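Local atomic coordinates of cytochrome C (Marichromatium purpuratum 984, PDB entry 5LO9), a protein that probably oxidises thiosulfate to tetrathionate, or runs the reverse reaction, and passes electrons through its four covalently bound c-type hemes. Residues 437-449 against 458-471. Sequence-based numbering, arbitrary orientation.
Sequences HRVDTAAAFIAAN and LTPQEAWDVAAYIN. With HEC (heme c), chain F.
Ile446 and Ala467 meet across two helices, 439-449 and 460-470, whose axes approach to 8.1 Å at an angle of 127° between their N-to-C directions. From its CB Ile446 forks: CG2, anti to the backbone N, packs against both Leu458 CD1 and the methyl of Ala463, while CG1, beside the backbone N (chi1 -76°), turns to the heme. CG1 touches the heme methyl CMB, from which Ile446 CD1 lies 3.5 Å away, meeting Ile470 CD1 tip to tip. Val466 CG1 and Ile470 CD1 also reach CMB, and Leu458 CD1 lies against heme CBB, so both segments pack apolar side chains against the heme periphery.

In this cytochrome c domain, folded round the heme anchored through Cys402 and Cys405, helix 439-449 packs on the C-terminal helix 460-470, which also touches helix 391-401 through Val466 on Leu397, the pairing characteristic of class I cytochromes c. Met450, an axial ligand of the heme iron, comes next in sequence after Asn449. Small residues allow the close approach: the methyl of Ala467 is a knob in the hole formed by Val439, Ala442, Ala443 and Ile446, and Ala447 CB meets Ala463 CB at 3.6 Å.

Farther from the heme, Trp464 lays its indole along the start of helix 439-449. Ala443 CB sits over one face in a CH-pi contact, 4.3 Å from the centroid of the six-membered ring, whereas Val439 CG1 comes in at the edge, 3.7 Å from Trp464 CE3. Trp464 CH2 abuts Asp440 CB at 3.6 Å. An alanine in place of Trp464 is likely to leave Ala443 and Val439 without their aromatic partner and a gap beside Asp440. Arg438 grips the carboxylate of Asp440 side-on, NE donating to OD2 in a salt bridge at 2.9 Å and NH2 to OD1.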
loop_
_atom_site.group_PDB
_atom_site.type_symbol
_atom_site.label_atom_id
_atom_site.label_comp_id
_atom_site.label_asym_id
_atom_site.label_seq_id
_atom_site.Cartn_x
_atom_site.Cartn_y
_atom_site.Cartn_z
ATOM N N HIS A 437 1.776 11.935 23.372
ATOM C CA HIS A 437 1.902 13.045 24.316
ATOM C C HIS A 437 0.551 13.686 24.629
ATOM O O HIS A 437 0.470 14.489 25.556
ATOM C CB HIS A 437 2.903 14.113 23.790
ATOM C CG HIS A 437 2.264 15.251 23.047
ATOM N ND1 HIS A 437 2.026 15.212 21.691
ATOM C CD2 HIS A 437 1.788 16.451 23.476
ATOM C CE1 HIS A 437 1.437 16.339 21.313
ATOM N NE2 HIS A 437 1.281 17.107 22.375
ATOM N N ARG A 438 -0.505 13.369 23.891
ATOM C CA ARG A 438 -1.826 13.917 24.198
ATOM C C ARG A 438 -2.472 13.132 25.324
ATOM O O ARG A 438 -2.286 11.916 25.448
ATOM C CB ARG A 438 -2.780 13.867 22.996
ATOM C CG ARG A 438 -2.534 14.908 21.942
ATOM C CD ARG A 438 -3.458 14.753 20.793
ATOM N NE ARG A 438 -4.888 14.910 21.115
ATOM C CZ ARG A 438 -5.642 15.964 20.785
ATOM N NH1 ARG A 438 -5.119 16.999 20.128
ATOM N NH2 ARG A 438 -6.935 15.991 21.110
ATOM N N VAL A 439 -3.268 13.842 26.123
ATOM C CA VAL A 439 -3.857 13.241 27.309
ATOM C C VAL A 439 -4.957 12.272 26.918
ATOM O O VAL A 439 -5.017 11.154 27.438
ATOM C CB VAL A 439 -4.371 14.333 28.264
ATOM C CG1 VAL A 439 -5.077 13.723 29.426
ATOM C CG2 VAL A 439 -3.218 15.140 28.804
ATOM N N ASP A 440 -5.805 12.657 25.957
ATOM C CA ASP A 440 -6.896 11.777 25.516
ATOM C C ASP A 440 -6.367 10.526 24.839
ATOM O O ASP A 440 -6.866 9.424 25.093
ATOM C CB ASP A 440 -7.880 12.496 24.573
ATOM C CG ASP A 440 -7.212 13.136 23.337
ATOM O OD1 ASP A 440 -7.969 13.590 22.440
ATOM O OD2 ASP A 440 -5.963 13.267 23.281
ATOM N N THR A 441 -5.343 10.668 24.004
ATOM C CA THR A 441 -4.817 9.501 23.323
ATOM C C THR A 441 -4.145 8.543 24.299
ATOM O O THR A 441 -4.403 7.338 24.264
ATOM C CB THR A 441 -3.857 9.940 22.242
ATOM O OG1 THR A 441 -4.572 10.727 21.300
ATOM C CG2 THR A 441 -3.293 8.758 21.562
ATOM N N ALA A 442 -3.280 9.055 25.175
ATOM C CA ALA A 442 -2.614 8.178 26.127
ATOM C C ALA A 442 -3.601 7.616 27.135
ATOM O O ALA A 442 -3.448 6.479 27.600
ATOM C CB ALA A 442 -1.495 8.914 26.835
ATOM N N ALA A 443 -4.620 8.382 27.492
ATOM C CA ALA A 443 -5.595 7.833 28.422
ATOM C C ALA A 443 -6.308 6.652 27.800
ATOM O O ALA A 443 -6.559 5.634 28.459
ATOM C CB ALA A 443 -6.600 8.898 28.834
ATOM N N ALA A 444 -6.629 6.753 26.520
ATOM C CA ALA A 444 -7.302 5.634 25.900
ATOM C C ALA A 444 -6.379 4.428 25.794
ATOM O O ALA A 444 -6.806 3.289 26.006
ATOM C CB ALA A 444 -7.818 6.052 24.550
ATOM N N PHE A 445 -5.109 4.648 25.490
ATOM C CA PHE A 445 -4.196 3.523 25.465
ATOM C C PHE A 445 -4.143 2.848 26.818
ATOM O O PHE A 445 -4.271 1.620 26.919
ATOM C CB PHE A 445 -2.812 3.971 25.063
ATOM C CG PHE A 445 -1.784 2.880 25.160
ATOM C CD1 PHE A 445 -1.758 1.871 24.240
ATOM C CD2 PHE A 445 -0.847 2.882 26.174
ATOM C CE1 PHE A 445 -0.802 0.872 24.311
ATOM C CE2 PHE A 445 0.097 1.891 26.256
ATOM C CZ PHE A 445 0.120 0.877 25.313
ATOM N N ILE A 446 -3.958 3.653 27.868
ATOM C CA ILE A 446 -3.741 3.128 29.215
ATOM C C ILE A 446 -4.963 2.344 29.713
ATOM O O ILE A 446 -4.843 1.199 30.201
ATOM C CB ILE A 446 -3.381 4.283 30.170
ATOM C CG1 ILE A 446 -1.924 4.719 29.943
ATOM C CG2 ILE A 446 -3.666 3.902 31.644
ATOM C CD1 ILE A 446 -1.606 6.100 30.465
ATOM N N ALA A 447 -6.144 2.970 29.654
ATOM C CA ALA A 447 -7.352 2.330 30.168
ATOM C C ALA A 447 -7.507 0.941 29.607
ATOM O O ALA A 447 -7.885 0.010 30.332
ATOM C CB ALA A 447 -8.590 3.133 29.811
ATOM N N ALA A 448 -7.185 0.773 28.322
ATOM C CA ALA A 448 -7.361 -0.507 27.637
ATOM C C ALA A 448 -6.164 -1.449 27.741
ATOM O O ALA A 448 -6.344 -2.659 27.579
ATOM C CB ALA A 448 -7.655 -0.286 26.151
ATOM N N ASN A 449 -4.952 -0.952 28.004
ATOM C CA ASN A 449 -3.771 -1.777 27.801
ATOM C C ASN A 449 -2.780 -1.770 28.938
ATOM O O ASN A 449 -1.862 -2.607 28.919
ATOM C CB ASN A 449 -3.051 -1.355 26.523
ATOM C CG ASN A 449 -3.892 -1.626 25.321
ATOM O OD1 ASN A 449 -4.129 -2.779 24.964
ATOM N ND2 ASN A 449 -4.406 -0.580 24.723
ATOM N N LEU A 458 -7.683 0.020 35.174
ATOM C CA LEU A 458 -8.095 1.332 35.641
ATOM C C LEU A 458 -9.435 1.753 35.071
ATOM O O LEU A 458 -9.834 1.341 33.984
ATOM C CB LEU A 458 -7.064 2.370 35.269
ATOM C CG LEU A 458 -5.613 2.029 35.636
ATOM C CD1 LEU A 458 -4.691 3.179 35.305
ATOM C CD2 LEU A 458 -5.494 1.769 37.080
ATOM N N THR A 459 -10.131 2.588 35.838
ATOM C CA THR A 459 -11.319 3.268 35.373
ATOM C C THR A 459 -10.936 4.352 34.377
ATOM O O THR A 459 -9.781 4.797 34.324
ATOM C CB THR A 459 -12.065 3.903 36.545
ATOM O OG1 THR A 459 -11.231 4.883 37.175
ATOM C CG2 THR A 459 -12.437 2.850 37.577
ATOM N N PRO A 460 -11.887 4.788 33.564
ATOM C CA PRO A 460 -11.602 5.901 32.652
ATOM C C PRO A 460 -10.964 7.069 33.358
ATOM O O PRO A 460 -9.876 7.516 32.961
ATOM C CB PRO A 460 -12.981 6.245 32.109
ATOM C CG PRO A 460 -13.699 4.948 32.159
ATOM C CD PRO A 460 -13.240 4.268 33.390
ATOM N N GLN A 461 -11.570 7.508 34.467
ATOM C CA GLN A 461 -11.051 8.669 35.172
ATOM C C GLN A 461 -9.631 8.409 35.676
ATOM O O GLN A 461 -8.763 9.283 35.583
ATOM C CB GLN A 461 -11.983 9.040 36.330
ATOM C CG GLN A 461 -11.606 10.348 37.036
ATOM C CD GLN A 461 -11.881 11.591 36.188
ATOM O OE1 GLN A 461 -13.038 11.858 35.824
ATOM N NE2 GLN A 461 -10.817 12.346 35.849
ATOM N N GLU A 462 -9.360 7.210 36.195
ATOM C CA GLU A 462 -7.998 6.925 36.620
ATOM C C GLU A 462 -7.065 7.017 35.411
ATOM O O GLU A 462 -5.985 7.615 35.483
ATOM C CB GLU A 462 -7.915 5.543 37.293
ATOM C CG GLU A 462 -8.569 5.448 38.686
ATOM C CD GLU A 462 -8.842 4.018 39.195
ATOM O OE1 GLU A 462 -8.587 3.025 38.507
ATOM O OE2 GLU A 462 -9.418 3.881 40.279
ATOM N N ALA A 463 -7.488 6.467 34.272
ATOM C CA ALA A 463 -6.660 6.550 33.080
ATOM C C ALA A 463 -6.405 7.989 32.689
ATOM O O ALA A 463 -5.269 8.356 32.370
ATOM C CB ALA A 463 -7.325 5.813 31.920
ATOM N N TRP A 464 -7.447 8.824 32.718
ATOM C CA TRP A 464 -7.262 10.246 32.440
ATOM C C TRP A 464 -6.269 10.899 33.400
ATOM O O TRP A 464 -5.424 11.696 32.986
ATOM C CB TRP A 464 -8.580 10.992 32.549
ATOM C CG TRP A 464 -9.529 10.849 31.421
ATOM C CD1 TRP A 464 -10.672 10.125 31.402
ATOM C CD2 TRP A 464 -9.426 11.482 30.149
ATOM N NE1 TRP A 464 -11.300 10.265 30.196
ATOM C CE2 TRP A 464 -10.547 11.096 29.406
ATOM C CE3 TRP A 464 -8.482 12.342 29.560
ATOM C CZ2 TRP A 464 -10.751 11.524 28.100
ATOM C CZ3 TRP A 464 -8.688 12.762 28.283
ATOM C CH2 TRP A 464 -9.817 12.358 27.561
ATOM N N ASP A 465 -6.377 10.616 34.696
ATOM C CA ASP A 465 -5.467 11.262 35.635
ATOM C C ASP A 465 -4.026 10.787 35.420
ATOM O O ASP A 465 -3.097 11.604 35.433
ATOM C CB ASP A 465 -5.946 11.040 37.075
ATOM C CG ASP A 465 -7.329 11.696 37.344
ATOM O OD1 ASP A 465 -7.716 12.639 36.612
ATOM O OD2 ASP A 465 -8.050 11.272 38.285
ATOM N N VAL A 466 -3.803 9.479 35.207
ATOM C CA VAL A 466 -2.422 9.020 35.024
ATOM C C VAL A 466 -1.856 9.559 33.725
ATOM O O VAL A 466 -0.649 9.824 33.620
ATOM C CB VAL A 466 -2.272 7.495 35.041
ATOM C CG1 VAL A 466 -0.809 7.175 35.342
ATOM C CG2 VAL A 466 -3.083 6.890 36.074
ATOM N N ALA A 467 -2.697 9.649 32.694
ATOM C CA ALA A 467 -2.238 10.153 31.409
ATOM C C ALA A 467 -1.796 11.599 31.524
ATOM O O ALA A 467 -0.743 11.985 30.992
ATOM C CB ALA A 467 -3.342 10.005 30.370
ATOM N N ALA A 468 -2.573 12.412 32.243
ATOM C CA ALA A 468 -2.179 13.797 32.464
ATOM C C ALA A 468 -0.911 13.906 33.320
ATOM O O ALA A 468 -0.090 14.800 33.084
ATOM C CB ALA A 468 -3.334 14.567 33.067
ATOM N N TYR A 469 -0.713 13.015 34.303
ATOM C CA TYR A 469 0.542 13.058 35.054
ATOM C C TYR A 469 1.737 12.769 34.146
ATOM O O TYR A 469 2.709 13.524 34.122
ATOM C CB TYR A 469 0.511 12.072 36.224
ATOM C CG TYR A 469 1.859 11.839 36.914
ATOM C CD1 TYR A 469 2.440 12.803 37.704
ATOM C CD2 TYR A 469 2.530 10.658 36.790
ATOM C CE1 TYR A 469 3.676 12.597 38.356
ATOM C CE2 TYR A 469 3.773 10.448 37.441
ATOM C CZ TYR A 469 4.321 11.428 38.216
ATOM O OH TYR A 469 5.525 11.222 38.849
ATOM N N ILE A 470 1.681 11.676 33.392
ATOM C CA ILE A 470 2.781 11.275 32.507
ATOM C C ILE A 470 3.121 12.384 31.521
ATOM O O ILE A 470 4.286 12.756 31.333
ATOM C CB ILE A 470 2.389 9.996 31.748
ATOM C CG1 ILE A 470 2.625 8.777 32.602
ATOM C CG2 ILE A 470 3.153 9.868 30.416
ATOM C CD1 ILE A 470 1.873 7.514 32.068
ATOM N N ASN A 471 2.113 12.881 30.823
ATOM C CA ASN A 471 2.358 13.790 29.724
ATOM C C ASN A 471 2.498 15.237 30.171
ATOM O O ASN A 471 2.401 16.148 29.347
ATOM C CB ASN A 471 1.252 13.625 28.684
ATOM C CG ASN A 471 1.457 12.375 27.837
ATOM O OD1 ASN A 471 2.609 11.984 27.554
ATOM N ND2 ASN A 471 0.349 11.738 27.419
HETATM FE FE HEC F . 3.218 0.065 30.645
HETATM C CHA HEC F . 4.132 0.164 27.278
HETATM C CHB HEC F . 1.866 3.281 30.437
HETATM C CHC HEC F . 1.981 -0.276 33.861
HETATM C CHD HEC F . 5.107 -2.887 31.076
HETATM N NA HEC F . 3.042 1.484 29.128
HETATM C C1A HEC F . 3.478 1.349 27.866
HETATM C C2A HEC F . 3.215 2.570 27.056
HETATM C C3A HEC F . 2.540 3.470 27.973
HETATM C C4A HEC F . 2.494 2.695 29.242
HETATM C CMA HEC F . 2.032 4.842 27.653
HETATM C CAA HEC F . 3.506 2.867 25.621
HETATM C CBA HEC F . 4.359 4.139 25.569
HETATM C CGA HEC F . 5.757 3.920 25.058
HETATM O O1A HEC F . 6.088 2.778 24.705
HETATM O O2A HEC F . 6.512 4.915 25.031
HETATM N NB HEC F . 2.117 1.287 31.908
HETATM C C1B HEC F . 1.678 2.515 31.664
HETATM C C2B HEC F . 0.918 3.090 32.796
HETATM C C3B HEC F . 0.942 2.035 33.805
HETATM C C4B HEC F . 1.700 0.956 33.129
HETATM C CMB HEC F . 0.299 4.437 32.882
HETATM C CAB HEC F . 0.320 2.020 35.176
HETATM C CBB HEC F . -1.167 2.203 34.986
HETATM N NC HEC F . 3.498 -1.315 32.192
HETATM C C1C HEC F . 2.925 -1.280 33.386
HETATM C C2C HEC F . 3.357 -2.362 34.285
HETATM C C3C HEC F . 4.281 -3.136 33.479
HETATM C C4C HEC F . 4.306 -2.379 32.200
HETATM C CMC HEC F . 2.934 -2.571 35.702
HETATM C CAC HEC F . 5.104 -4.355 33.811
HETATM C CBC HEC F . 4.390 -5.536 34.377
HETATM N ND HEC F . 4.378 -1.142 29.400
HETATM C C1D HEC F . 5.028 -2.264 29.740
HETATM C C2D HEC F . 5.719 -2.871 28.571
HETATM C C3D HEC F . 5.415 -1.982 27.463
HETATM C C4D HEC F . 4.577 -0.949 28.085
HETATM C CMD HEC F . 6.535 -4.110 28.500
HETATM C CAD HEC F . 5.884 -2.130 26.057
HETATM C CBD HEC F . 5.025 -3.225 25.431
HETATM C CGD HEC F . 5.831 -4.144 24.521
HETATM O O1D HEC F . 7.060 -4.022 24.373
HETATM O O2D HEC F . 5.231 -5.053 23.941
HETATM O O HOH W 1 0.603 16.826 27.027
HETATM O O HOH W 2 -6.172 -0.246 32.775
#